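Side-chain contacts in putative NADPH:quinone reductase (Bacillus thuringiensis, PDB 3GMS), which probably reduces quinones or related compounds with NADPH as the hydride donor: residues V74-A79 and E84-R89; L91-E96 and Q124-P129; D118-A123 and K326-S331; C136-N141 and P277-E282; I157-A162 and R297-H302. One frame throughout, in Å; residues are numbered along the deposited sequence. Where two conformers were deposited one is given.

Interaction 1. Residues V74-A79 and E84-R89; sequences VENVGA and ELIGKR
Val74 is the side chain about which the two segments close: its CB lies 3.3 Å from Leu85 O, and both of its methyls flank that same oxygen. CG1, set anti to the backbone N (chi1 178°), is carried to Ile86, where it meets CG1 of that residue at 4.2 Å. CG2 goes the other way and touches Leu85 CG. The backbone of Val74 is gripped on both sides. Its N donates to Lys88 O over 3.0 Å, almost straight at 169°, and its O accepts from Gly87 N at 2.8 Å. Val77 adds CG1 against Leu85 CB at 4.2 Å, the two side chains crossing at about a right angle, and strand 34-43 covers this buried side through Val35. Leu85 to Lys88 form a type II turn, with Gly87 at positive phi, that leads the chain from strand 71-77 into strand 89-92 within the GroES-like domain. Just before Val77, a classic beta bulge at Glu75 and Asn76, both facing Phe36, interrupts the pairing of strand 71-77 with strand 34-43. Packing is sparser on the outer side. Ile86 lies alongside Asn76, its CD1 4.1 Å from Asn76 OD1, an oxygen that also accepts from Arg83. Lys88 leads its end away from Val74 and turns NZ back to Glu84 O, 3.2 Å off, beside the solvent-exposed Glu84 and Gly87.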
# COMPACT_ATOMS: atom_id res chain seq x y z
N VAL A 74 -8.88 17.74 -11.30
CA VAL A 74 -9.38 17.44 -12.61
C VAL A 74 -9.35 18.71 -13.42
O VAL A 74 -9.88 19.73 -12.97
CB VAL A 74 -10.85 16.95 -12.56
CG1 VAL A 74 -11.42 16.68 -13.96
CG2 VAL A 74 -11.00 15.72 -11.68
N GLU A 75 -8.71 18.65 -14.59
CA GLU A 75 -8.58 19.79 -15.53
C GLU A 75 -9.50 19.66 -16.73
O GLU A 75 -9.91 20.67 -17.33
CB GLU A 75 -7.15 19.88 -16.07
CG GLU A 75 -6.09 20.15 -15.05
CD GLU A 75 -5.92 21.62 -14.75
OE1 GLU A 75 -6.83 22.23 -14.15
OE2 GLU A 75 -4.84 22.14 -15.10
N ASN A 76 -9.76 18.42 -17.13
CA ASN A 76 -10.61 18.16 -18.31
C ASN A 76 -11.18 16.76 -18.23
O ASN A 76 -10.66 15.92 -17.48
CB ASN A 76 -9.83 18.38 -19.61
CG ASN A 76 -10.74 18.79 -20.77
OD1 ASN A 76 -11.97 18.90 -20.62
ND2 ASN A 76 -10.12 19.04 -21.93
N VAL A 77 -12.26 16.50 -18.95
CA VAL A 77 -12.87 15.18 -19.00
C VAL A 77 -13.28 14.89 -20.45
O VAL A 77 -13.47 15.82 -21.25
CB VAL A 77 -14.10 15.04 -18.05
CG1 VAL A 77 -13.69 15.23 -16.56
CG2 VAL A 77 -15.24 16.02 -18.43
N GLY A 78 -13.39 13.61 -20.78
CA GLY A 78 -13.82 13.18 -22.11
C GLY A 78 -15.32 13.31 -22.32
O GLY A 78 -16.08 13.60 -21.39
N ALA A 79 -15.75 13.08 -23.56
CA ALA A 79 -17.13 13.39 -24.00
C ALA A 79 -18.26 12.84 -23.13
O ALA A 79 -19.30 13.49 -22.99
CB ALA A 79 -17.33 12.98 -25.48
N GLU A 84 -18.93 18.70 -14.44
CA GLU A 84 -18.94 19.18 -13.04
C GLU A 84 -17.73 18.68 -12.28
O GLU A 84 -17.38 19.21 -11.23
CB GLU A 84 -20.16 18.69 -12.26
CG GLU A 84 -21.44 18.47 -13.06
CD GLU A 84 -22.22 19.74 -13.29
OE1 GLU A 84 -23.47 19.65 -13.40
OE2 GLU A 84 -21.60 20.83 -13.38
N LEU A 85 -17.12 17.61 -12.79
CA LEU A 85 -15.93 17.04 -12.19
C LEU A 85 -14.74 17.97 -12.33
O LEU A 85 -13.83 17.91 -11.53
CB LEU A 85 -15.62 15.70 -12.86
CG LEU A 85 -14.99 14.59 -12.02
CD1 LEU A 85 -15.79 14.23 -10.77
CD2 LEU A 85 -14.82 13.34 -12.90
N ILE A 86 -14.73 18.82 -13.36
CA ILE A 86 -13.60 19.72 -13.55
C ILE A 86 -13.41 20.62 -12.32
O ILE A 86 -14.37 21.18 -11.81
CB ILE A 86 -13.71 20.55 -14.86
CG1 ILE A 86 -13.58 19.60 -16.05
CG2 ILE A 86 -12.63 21.61 -14.90
CD1 ILE A 86 -14.09 20.15 -17.34
N GLY A 87 -12.18 20.74 -11.84
CA GLY A 87 -11.92 21.53 -10.65
C GLY A 87 -11.89 20.74 -9.36
O GLY A 87 -11.40 21.25 -8.35
N LYS A 88 -12.41 19.50 -9.36
CA LYS A 88 -12.50 18.67 -8.15
C LYS A 88 -11.14 18.04 -7.82
O LYS A 88 -10.41 17.71 -8.73
CB LYS A 88 -13.53 17.55 -8.32
CG LYS A 88 -15.02 17.99 -8.38
CD LYS A 88 -15.59 18.34 -7.01
CE LYS A 88 -17.10 18.61 -7.09
NZ LYS A 88 -17.40 19.66 -8.10
N ARG A 89 -10.82 17.88 -6.53
CA ARG A 89 -9.64 17.11 -6.09
C ARG A 89 -10.01 15.63 -6.02
O ARG A 89 -11.01 15.26 -5.41
CB ARG A 89 -9.15 17.58 -4.69
CG ARG A 89 -7.70 18.12 -4.70
CD ARG A 89 -7.07 18.44 -3.31
NE ARG A 89 -8.10 18.54 -2.31
CZ ARG A 89 -8.01 18.00 -1.11
NH1 ARG A 89 -9.04 18.08 -0.30
NH2 ARG A 89 -6.91 17.36 -0.73

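Interaction 2. Residues L91-E96 and Q124-P129; sequences LPLRGE and QMYINP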
# COMPACT_ATOMS: atom_id res chain seq x y z
N LEU A 91 -8.38 11.24 -6.49
CA LEU A 91 -7.29 10.28 -6.76
C LEU A 91 -7.52 9.65 -8.14
O LEU A 91 -8.53 8.95 -8.33
CB LEU A 91 -7.25 9.17 -5.69
CG LEU A 91 -7.40 9.61 -4.24
CD1 LEU A 91 -7.41 8.35 -3.32
CD2 LEU A 91 -6.34 10.65 -3.79
N PRO A 92 -6.63 9.90 -9.10
CA PRO A 92 -6.88 9.27 -10.41
C PRO A 92 -6.23 7.87 -10.53
O PRO A 92 -5.10 7.73 -11.02
CB PRO A 92 -6.26 10.26 -11.36
CG PRO A 92 -5.09 10.87 -10.61
CD PRO A 92 -5.49 10.87 -9.15
N LEU A 93 -6.92 6.85 -10.04
CA LEU A 93 -6.28 5.54 -9.81
C LEU A 93 -6.59 4.58 -10.95
O LEU A 93 -7.48 4.85 -11.75
CB LEU A 93 -6.73 4.98 -8.45
CG LEU A 93 -6.58 5.91 -7.25
CD1 LEU A 93 -7.12 5.30 -5.95
CD2 LEU A 93 -5.08 6.30 -7.05
N ARG A 94 -5.82 3.50 -11.05
CA ARG A 94 -6.03 2.39 -12.01
C ARG A 94 -6.02 2.86 -13.45
O ARG A 94 -6.77 2.34 -14.30
CB ARG A 94 -7.35 1.66 -11.68
CG ARG A 94 -7.39 1.12 -10.28
CD ARG A 94 -8.72 0.45 -9.86
NE ARG A 94 -9.13 -0.64 -10.76
CZ ARG A 94 -10.23 -1.35 -10.56
NH1 ARG A 94 -10.97 -1.14 -9.47
NH2 ARG A 94 -10.59 -2.28 -11.45
N GLY A 95 -5.18 3.86 -13.72
CA GLY A 95 -4.99 4.38 -15.07
C GLY A 95 -3.50 4.49 -15.30
O GLY A 95 -2.74 3.52 -15.06
N GLU A 96 -3.07 5.66 -15.74
CA GLU A 96 -1.66 5.88 -16.01
C GLU A 96 -0.82 5.98 -14.75
O GLU A 96 -1.32 6.26 -13.67
CB GLU A 96 -1.45 7.15 -16.83
CG GLU A 96 -2.10 7.05 -18.20
CD GLU A 96 -1.99 8.35 -18.95
OE1 GLU A 96 -2.10 9.43 -18.33
OE2 GLU A 96 -1.81 8.26 -20.19
N GLN A 124 -2.05 9.17 0.29
CA GLN A 124 -1.71 7.90 0.93
C GLN A 124 -2.91 6.98 1.11
O GLN A 124 -2.81 5.91 1.75
CB GLN A 124 -1.03 8.14 2.29
CG GLN A 124 0.30 8.86 2.25
CD GLN A 124 0.79 9.08 3.66
OE1 GLN A 124 1.27 8.16 4.30
NE2 GLN A 124 0.57 10.27 4.18
N MET A 125 -4.03 7.36 0.47
CA MET A 125 -5.32 6.70 0.74
C MET A 125 -5.50 5.30 0.11
O MET A 125 -6.33 4.53 0.57
CB MET A 125 -6.47 7.62 0.29
CG MET A 125 -7.94 7.19 0.70
SD MET A 125 -8.32 7.50 2.46
CE MET A 125 -8.13 9.25 2.52
N TYR A 126 -4.72 5.00 -0.92
CA TYR A 126 -4.98 3.83 -1.76
C TYR A 126 -4.24 2.58 -1.30
O TYR A 126 -4.81 1.71 -0.70
CB TYR A 126 -4.67 4.17 -3.21
CG TYR A 126 -4.82 3.06 -4.24
CD1 TYR A 126 -5.75 1.99 -4.09
CD2 TYR A 126 -4.08 3.14 -5.42
CE1 TYR A 126 -5.87 1.02 -5.08
CE2 TYR A 126 -4.20 2.18 -6.43
CZ TYR A 126 -5.10 1.13 -6.25
OH TYR A 126 -5.22 0.17 -7.23
N ILE A 127 -2.95 2.50 -1.56
CA ILE A 127 -2.32 1.20 -1.52
C ILE A 127 -2.32 0.52 -0.13
O ILE A 127 -2.80 -0.60 -0.01
CB ILE A 127 -0.85 1.28 -2.08
CG1 ILE A 127 -0.89 1.62 -3.59
CG2 ILE A 127 -0.14 -0.05 -1.91
CD1 ILE A 127 -1.50 0.54 -4.45
N ASN A 128 -1.77 1.19 0.87
CA ASN A 128 -1.73 0.62 2.21
C ASN A 128 -3.11 0.51 2.91
O ASN A 128 -3.39 -0.58 3.47
CB ASN A 128 -0.66 1.31 3.06
CG ASN A 128 0.72 1.07 2.50
OD1 ASN A 128 1.00 -0.05 2.10
ND2 ASN A 128 1.55 2.11 2.41
N PRO A 129 -3.95 1.57 2.86
CA PRO A 129 -5.24 1.47 3.54
C PRO A 129 -6.16 0.46 2.89
O PRO A 129 -6.78 -0.35 3.59
CB PRO A 129 -5.82 2.90 3.46
CG PRO A 129 -4.63 3.76 3.34
CD PRO A 129 -3.69 2.96 2.44
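A trans first torsion (chi1 178°) extends the Tyr126 ring toward Leu93, whose own CG stands beside the backbone N (chi1 -51°) and presents both methyls to the ring. The two side chains slide past each other in opposite directions. Leu93 CD1 lies over one face in a CH-pi contact, 3.9 Å from the centroid of the Tyr126 ring and 24° off its normal, and comes within 3.6 Å of Tyr126 CG, so it sits nearer the root of the ring than its hydroxyl. Leu93 CD2 reaches Tyr126 CD2 at 3.7 Å. Ile127 CD1 packs on the opposite face, which leaves the ring held between two aliphatic groups. At its far end, Tyr126 OH passes 3.9 Å from Arg94 CG and is hydrogen-bonded to Asn272. Two residues earlier, Leu91 CD1 meets Met125 CB at 3.8 Å, crossing at about a right angle. Apart from that hydroxyl the contact is apolar, and buried except for Arg94. It joins the end of strand 89-92, in the GroES-like domain, to the chain entering helix 127-139, while helix 277-292 closes over it with Trp280 and Phe284 on Leu93, and Phe284 and Val291 on Met125.

Interaction 3. Residues D118-A123 and K326-S331; sequences DDFTAA and KVFLTS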
# COMPACT_ATOMS: atom_id res chain seq x y z
N ASP A 118 -6.39 16.75 3.75
CA ASP A 118 -5.26 17.46 3.11
C ASP A 118 -4.63 16.59 2.00
O ASP A 118 -4.86 15.37 1.96
CB ASP A 118 -4.19 17.86 4.14
CG ASP A 118 -3.43 16.65 4.67
OD1 ASP A 118 -2.42 16.23 4.03
OD2 ASP A 118 -3.80 16.13 5.72
N ASP A 119 -3.87 17.22 1.10
CA ASP A 119 -3.26 16.51 -0.06
C ASP A 119 -2.35 15.34 0.37
O ASP A 119 -2.30 14.31 -0.30
CB ASP A 119 -2.37 17.45 -0.88
CG ASP A 119 -3.12 18.60 -1.51
OD1 ASP A 119 -4.35 18.52 -1.73
OD2 ASP A 119 -2.46 19.61 -1.77
N PHE A 120 -1.60 15.51 1.45
CA PHE A 120 -0.63 14.46 1.82
C PHE A 120 -1.27 13.23 2.44
O PHE A 120 -0.88 12.08 2.19
CB PHE A 120 0.48 15.05 2.69
CG PHE A 120 1.33 16.02 1.95
CD1 PHE A 120 2.51 15.59 1.32
CD2 PHE A 120 0.93 17.37 1.85
CE1 PHE A 120 3.31 16.51 0.59
CE2 PHE A 120 1.73 18.30 1.15
CZ PHE A 120 2.93 17.87 0.52
N THR A 121 -2.36 13.47 3.17
CA THR A 121 -3.19 12.37 3.65
C THR A 121 -3.86 11.70 2.46
O THR A 121 -3.84 10.47 2.34
CB THR A 121 -4.21 12.93 4.68
OG1 THR A 121 -3.47 13.46 5.78
CG2 THR A 121 -5.13 11.80 5.18
N ALA A 122 -4.49 12.49 1.57
CA ALA A 122 -5.15 11.93 0.41
C ALA A 122 -4.21 11.10 -0.47
O ALA A 122 -4.57 10.04 -1.00
CB ALA A 122 -5.79 13.07 -0.44
N ALA A 123 -2.98 11.57 -0.59
CA ALA A 123 -2.01 10.92 -1.43
C ALA A 123 -1.60 9.52 -0.92
O ALA A 123 -0.83 8.80 -1.59
CB ALA A 123 -0.77 11.84 -1.57
N LYS A 326 6.83 9.26 5.24
CA LYS A 326 6.68 9.11 3.81
C LYS A 326 7.38 10.22 2.99
O LYS A 326 7.26 11.39 3.33
CB LYS A 326 5.18 9.13 3.52
CG LYS A 326 4.81 8.61 2.16
CD LYS A 326 5.08 7.10 2.02
CE LYS A 326 3.98 6.26 2.60
NZ LYS A 326 4.17 4.85 2.20
N VAL A 327 8.10 9.85 1.92
CA VAL A 327 8.69 10.81 1.03
C VAL A 327 7.71 11.06 -0.12
O VAL A 327 7.08 10.13 -0.59
CB VAL A 327 10.01 10.25 0.44
CG1 VAL A 327 10.64 11.28 -0.54
CG2 VAL A 327 10.98 9.91 1.60
N PHE A 328 7.54 12.30 -0.53
CA PHE A 328 6.60 12.62 -1.61
C PHE A 328 7.22 13.37 -2.75
O PHE A 328 8.19 14.14 -2.56
CB PHE A 328 5.46 13.51 -1.06
CG PHE A 328 4.63 12.86 0.00
CD1 PHE A 328 3.41 12.23 -0.33
CD2 PHE A 328 5.01 12.90 1.34
CE1 PHE A 328 2.65 11.63 0.67
CE2 PHE A 328 4.25 12.28 2.35
CZ PHE A 328 3.05 11.66 2.01
N LEU A 329 6.59 13.21 -3.93
CA LEU A 329 6.92 13.97 -5.14
C LEU A 329 5.84 14.98 -5.34
O LEU A 329 4.66 14.61 -5.45
CB LEU A 329 6.96 13.05 -6.36
CG LEU A 329 8.12 12.04 -6.37
CD1 LEU A 329 7.92 10.93 -7.41
CD2 LEU A 329 9.56 12.69 -6.47
N THR A 330 6.21 16.26 -5.35
CA THR A 330 5.16 17.28 -5.30
C THR A 330 5.25 18.13 -6.56
O THR A 330 6.31 18.20 -7.20
CB THR A 330 5.26 18.16 -4.02
OG1 THR A 330 6.49 18.90 -4.05
CG2 THR A 330 5.16 17.34 -2.72
N SER A 331 4.14 18.76 -6.93
CA SER A 331 4.10 19.54 -8.17
C SER A 331 3.27 20.80 -8.02
O SER A 331 2.48 21.12 -8.89
CB SER A 331 3.51 18.69 -9.30
OG SER A 331 4.42 17.70 -9.75
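Phe120 drives the edge of its ring into the face of Phe328, a T-shaped pair with centroids 5.0 Å apart and planes at 88°. Phe120 CD1 is the atom that points in: it stands 3.6 Å above the plane of the Phe328 ring, over its centre, and is nearly equidistant from all six of its carbons. The next atom along the same edge, Phe120 CE1, meets Thr330 CG2 at 3.9 Å, and Ala123 CB reaches Phe328 CE1 at 4.1 Å from one helical turn further on. Phe328 and Thr330 are alternate residues of strand 326-330 and so share one side of it. The contact lays the short helix 119-122 against this last strand of the mixed sheet in the catalytic domain, where the chain returns after its excursion through the Rossmann domain. Val41 of the adjacent strand 34-43 touches Phe120, Ala123 and Phe328 alike. Behind Phe120 the helix start is fixed by Asp118 at the N-cap. Its OD1 accepts from Thr121 N over 2.9 Å, met from above the carboxylate plane, and only weakly from Phe120 N, while OD2 accepts from Thr121 OG1 at 2.7 Å. Further out, Asp119 forms a salt bridge with Arg89 and a hydrogen bond with Tyr332.

Interaction 4. Residues C136-N141 and P277-E282; sequences CTETLN and PYKWQE
Glu138 and Lys279 form a salt bridge between two helices, 127-139 and 277-292, whose backbones stay well apart: the nearest CA atoms, those of this same pair, are separated by 12.5 Å. The gap is bridged by length alone. Both side chains run extended beyond CG and approach from opposite directions; the first torsion of Lys279, near 180° (chi1 177°), sends the whole chain straight out toward the acid. These two residues carry essentially all of the small buried surface, 74 Å² in total. Glu138 lies near the C-terminal end of its helix, which has widened there to a pi-type turn, and Lys279 lies in the first turn of the other. The ammonium meets a single carboxylate oxygen, with Lys279 NZ 2.8 Å from Glu138 OE2 and placed 49° out of the carboxylate plane. The second oxygen, Glu138 OE1, is held by Trp271 NE1, so both oxygens have protein donors, which would probably favour the charged carboxylate. Both residues remain partly exposed, consistent with a bridge at the surface, spanning two helices rather than packing them together. A water closes the triangle, donating to Glu138 OE1 at 2.7 Å and accepting from Lys279 NZ at 2.9 Å.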
# COMPACT_ATOMS: atom_id res chain seq x y z
N CYS A 136 -8.23 -7.48 6.16
CA CYS A 136 -8.96 -7.61 7.44
C CYS A 136 -10.45 -7.96 7.28
O CYS A 136 -10.96 -8.83 7.98
CB CYS A 136 -8.82 -6.35 8.33
SG CYS A 136 -7.14 -6.16 9.04
N THR A 137 -11.14 -7.32 6.36
CA THR A 137 -12.58 -7.43 6.38
C THR A 137 -13.13 -8.47 5.40
O THR A 137 -14.28 -8.91 5.55
CB THR A 137 -13.27 -6.09 6.14
OG1 THR A 137 -12.94 -5.56 4.84
CG2 THR A 137 -12.87 -5.09 7.26
N GLU A 138 -12.32 -8.81 4.40
CA GLU A 138 -12.79 -9.70 3.35
C GLU A 138 -11.97 -10.95 3.25
O GLU A 138 -12.52 -12.06 3.37
CB GLU A 138 -12.87 -8.96 2.01
CG GLU A 138 -13.92 -7.87 2.03
CD GLU A 138 -14.27 -7.34 0.64
OE1 GLU A 138 -13.95 -8.00 -0.39
OE2 GLU A 138 -14.88 -6.26 0.60
N THR A 139 -10.66 -10.81 3.05
CA THR A 139 -9.83 -11.96 2.73
C THR A 139 -9.68 -12.85 3.97
O THR A 139 -9.82 -14.08 3.90
CB THR A 139 -8.43 -11.53 2.26
OG1 THR A 139 -8.53 -10.33 1.44
CG2 THR A 139 -7.77 -12.69 1.50
N LEU A 140 -9.45 -12.23 5.11
CA LEU A 140 -9.41 -12.97 6.38
C LEU A 140 -10.76 -12.93 7.10
O LEU A 140 -11.03 -13.81 7.92
CB LEU A 140 -8.31 -12.44 7.30
CG LEU A 140 -6.86 -12.49 6.82
CD1 LEU A 140 -6.01 -11.69 7.82
CD2 LEU A 140 -6.32 -13.91 6.66
N ASN A 141 -11.58 -11.92 6.80
CA ASN A 141 -12.84 -11.69 7.48
C ASN A 141 -12.73 -11.90 8.99
O ASN A 141 -13.39 -12.80 9.56
CB ASN A 141 -13.94 -12.58 6.90
CG ASN A 141 -15.30 -12.23 7.43
OD1 ASN A 141 -15.51 -11.13 7.95
ND2 ASN A 141 -16.23 -13.17 7.31
N PRO A 277 -16.93 -1.64 -9.79
CA PRO A 277 -16.52 -0.26 -9.56
C PRO A 277 -17.34 0.38 -8.44
O PRO A 277 -16.82 1.18 -7.65
CB PRO A 277 -16.79 0.41 -10.91
CG PRO A 277 -16.58 -0.70 -11.89
CD PRO A 277 -17.17 -1.90 -11.22
N TYR A 278 -18.61 0.00 -8.35
CA TYR A 278 -19.50 0.54 -7.35
C TYR A 278 -18.96 0.18 -5.97
O TYR A 278 -18.82 1.04 -5.08
CB TYR A 278 -20.91 -0.03 -7.54
CG TYR A 278 -21.86 0.42 -6.46
CD1 TYR A 278 -22.50 1.67 -6.56
CD2 TYR A 278 -22.09 -0.37 -5.33
CE1 TYR A 278 -23.37 2.11 -5.54
CE2 TYR A 278 -22.95 0.07 -4.30
CZ TYR A 278 -23.58 1.31 -4.42
OH TYR A 278 -24.43 1.74 -3.42
N LYS A 279 -18.65 -1.11 -5.78
CA LYS A 279 -18.12 -1.57 -4.50
C LYS A 279 -16.75 -0.93 -4.18
O LYS A 279 -16.44 -0.62 -3.01
CB LYS A 279 -17.99 -3.08 -4.46
CG LYS A 279 -17.38 -3.53 -3.14
CD LYS A 279 -17.57 -4.98 -2.77
CE LYS A 279 -16.84 -5.20 -1.46
NZ LYS A 279 -17.28 -6.43 -0.81
N TRP A 280 -15.93 -0.83 -5.22
CA TRP A 280 -14.58 -0.23 -5.09
C TRP A 280 -14.75 1.23 -4.59
O TRP A 280 -14.15 1.62 -3.61
CB TRP A 280 -13.88 -0.34 -6.44
CG TRP A 280 -12.42 -0.02 -6.45
CD1 TRP A 280 -11.38 -0.87 -6.17
CD2 TRP A 280 -11.83 1.23 -6.79
NE1 TRP A 280 -10.18 -0.20 -6.30
CE2 TRP A 280 -10.42 1.08 -6.71
CE3 TRP A 280 -12.35 2.46 -7.20
CZ2 TRP A 280 -9.53 2.14 -6.97
CZ3 TRP A 280 -11.46 3.52 -7.46
CH2 TRP A 280 -10.06 3.33 -7.37
N GLN A 281 -15.61 2.02 -5.25
CA GLN A 281 -15.89 3.39 -4.79
C GLN A 281 -16.48 3.46 -3.38
O GLN A 281 -16.06 4.30 -2.58
CB GLN A 281 -16.84 4.13 -5.74
CG GLN A 281 -16.30 4.42 -7.10
CD GLN A 281 -15.27 5.55 -7.14
OE1 GLN A 281 -15.21 6.42 -6.24
NE2 GLN A 281 -14.48 5.57 -8.18
N GLU A 282 -17.43 2.58 -3.06
CA GLU A 282 -18.03 2.52 -1.72
C GLU A 282 -16.99 2.23 -0.66
O GLU A 282 -17.04 2.77 0.45
CB GLU A 282 -19.05 1.40 -1.68
CG GLU A 282 -20.34 1.84 -2.26
CD GLU A 282 -21.00 2.82 -1.32
OE1 GLU A 282 -21.50 2.36 -0.27
OE2 GLU A 282 -20.97 4.03 -1.61
O HOH W 1 -15.98 -8.81 -1.90

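Interaction 5. Residues I157-A162 and R297-H302; sequences IGHLFA and RFMKVH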
# COMPACT_ATOMS: atom_id res chain seq x y z
N ILE A 157 1.98 0.06 6.37
CA ILE A 157 0.78 -0.79 6.46
C ILE A 157 0.65 -1.39 7.88
O ILE A 157 -0.46 -1.50 8.39
CB ILE A 157 0.67 -1.85 5.34
CG1 ILE A 157 -0.80 -2.35 5.28
CG2 ILE A 157 1.65 -3.00 5.54
CD1 ILE A 157 -1.12 -3.36 4.15
N GLY A 158 1.78 -1.70 8.50
CA GLY A 158 1.80 -2.17 9.90
C GLY A 158 1.10 -1.22 10.86
O GLY A 158 0.35 -1.64 11.73
N HIS A 159 1.36 0.07 10.71
CA HIS A 159 0.72 1.09 11.53
C HIS A 159 -0.77 1.13 11.28
O HIS A 159 -1.54 1.46 12.16
CB HIS A 159 1.28 2.46 11.18
CG HIS A 159 2.64 2.72 11.74
ND1 HIS A 159 3.72 1.91 11.49
CD2 HIS A 159 3.10 3.74 12.50
CE1 HIS A 159 4.78 2.38 12.11
NE2 HIS A 159 4.43 3.49 12.74
N LEU A 160 -1.18 0.79 10.07
CA LEU A 160 -2.61 0.74 9.78
C LEU A 160 -3.29 -0.48 10.40
O LEU A 160 -4.42 -0.38 10.92
CB LEU A 160 -2.88 0.83 8.26
CG LEU A 160 -2.26 2.07 7.59
CD1 LEU A 160 -2.60 2.10 6.12
CD2 LEU A 160 -2.70 3.36 8.25
N PHE A 161 -2.63 -1.63 10.34
CA PHE A 161 -3.20 -2.83 10.98
C PHE A 161 -3.43 -2.58 12.49
O PHE A 161 -4.44 -3.01 13.05
CB PHE A 161 -2.28 -4.03 10.75
CG PHE A 161 -2.41 -4.64 9.36
CD1 PHE A 161 -3.61 -5.21 8.94
CD2 PHE A 161 -1.32 -4.67 8.51
CE1 PHE A 161 -3.72 -5.78 7.65
CE2 PHE A 161 -1.43 -5.25 7.22
CZ PHE A 161 -2.65 -5.82 6.80
N ALA A 162 -2.50 -1.85 13.12
CA ALA A 162 -2.63 -1.52 14.55
C ALA A 162 -3.89 -0.73 14.79
O ALA A 162 -4.68 -1.03 15.70
CB ALA A 162 -1.40 -0.76 15.05
N ARG A 297 -5.25 7.25 10.80
CA ARG A 297 -4.32 8.33 10.50
C ARG A 297 -3.12 7.77 9.75
O ARG A 297 -2.71 6.63 10.00
CB ARG A 297 -3.81 9.00 11.78
CG ARG A 297 -4.91 9.69 12.60
CD ARG A 297 -4.30 10.30 13.86
NE ARG A 297 -4.05 9.25 14.85
CZ ARG A 297 -3.13 9.31 15.80
NH1 ARG A 297 -2.34 10.38 15.91
NH2 ARG A 297 -3.00 8.31 16.66
N PHE A 298 -2.57 8.55 8.82
CA PHE A 298 -1.52 8.01 7.96
C PHE A 298 -0.18 8.50 8.45
O PHE A 298 -0.12 9.20 9.48
CB PHE A 298 -1.77 8.31 6.46
CG PHE A 298 -3.08 7.78 5.94
CD1 PHE A 298 -3.63 6.59 6.44
CD2 PHE A 298 -3.76 8.45 4.92
CE1 PHE A 298 -4.86 6.10 5.97
CE2 PHE A 298 -4.96 7.96 4.43
CZ PHE A 298 -5.52 6.76 4.95
N MET A 299 0.89 8.13 7.74
CA MET A 299 2.24 8.51 8.14
C MET A 299 2.50 10.01 8.00
O MET A 299 1.99 10.67 7.13
CB MET A 299 3.29 7.71 7.36
CG MET A 299 3.08 6.21 7.35
SD MET A 299 3.57 5.39 8.89
CE MET A 299 5.14 6.20 9.23
N LYS A 300 3.32 10.55 8.90
CA LYS A 300 3.69 11.96 8.79
C LYS A 300 4.61 12.15 7.56
O LYS A 300 5.17 11.18 7.02
CB LYS A 300 4.39 12.41 10.09
CG LYS A 300 5.46 11.43 10.51
CD LYS A 300 5.87 11.62 11.96
CE LYS A 300 7.23 11.00 12.20
NZ LYS A 300 7.63 11.29 13.59
N VAL A 301 4.75 13.38 7.09
CA VAL A 301 5.64 13.64 5.99
C VAL A 301 7.12 13.61 6.41
O VAL A 301 7.53 14.39 7.29
CB VAL A 301 5.34 15.03 5.36
CG1 VAL A 301 6.17 15.25 4.14
CG2 VAL A 301 3.84 15.11 4.97
N HIS A 302 7.91 12.76 5.76
CA HIS A 302 9.39 12.75 5.90
C HIS A 302 10.04 13.92 5.16
O HIS A 302 10.79 14.70 5.75
CB HIS A 302 9.98 11.41 5.41
CG HIS A 302 11.48 11.31 5.52
ND1 HIS A 302 12.35 11.85 4.60
CD2 HIS A 302 12.26 10.70 6.46
CE1 HIS A 302 13.59 11.59 4.96
NE2 HIS A 302 13.57 10.90 6.08
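The imidazole of His159 carries Met299 SD over one face, a sulfur-aromatic contact in which, in the conformer described, one of two for Met299, the sulfur stands 4.1 Å from the ring centroid and 16° off the normal. It is displaced toward the rim and lies about 4.0 Å from both His159 CG and His159 CD2. The ring of Phe298 is approached differently, at its edge: Leu160 CD2 comes near the ring plane and touches Phe298 CD1 at 3.8 Å. The same methyl also rests 3.7 Å from Arg297 O. Bends at chi2 and chi3 (-77° and -44°) fold the Met299 chain back, which brings its sulfur to the imidazole although its first bond does not head there. Helix 156-168, the first after the opening strand of the Rossmann fold, thus offers two successive side chains to the loop between helix 277-292 and strand 301-306. Around His159, His181 meets the imidazole with its ring nearly perpendicular, and Leu185 and Leu188 of helix 182-188 pack beside it; Pro129 lies against Phe298. Across the two segments the contact relies on dispersion and sulfur-ring attraction, while His159 ND1 bonds to Ser155 O, which probably fixes which way the imidazole is turned.

In the fold
Interactions 2 and 3 are the buried contacts, both built on aromatic rings: a CH-pi contact in one and a T-shaped pair in the other. Their centres lie about 12 Å apart and they touch through Leu91 and Gln124. Interaction 5 is partly buried, joins the Rossmann helix 156-168 to the returning chain, and meets interaction 3 where strands 301-306 and 326-330 run side by side. Interaction 1, about 26 Å from the centre of the chain, is the one held by backbone bonds, and Arg89 ties it to Asp119 of interaction 3. Interaction 4 is a water-bridged salt bridge at the surface, yet shares helix 127-139 with interaction 2, whose Arg94 packs on Trp280.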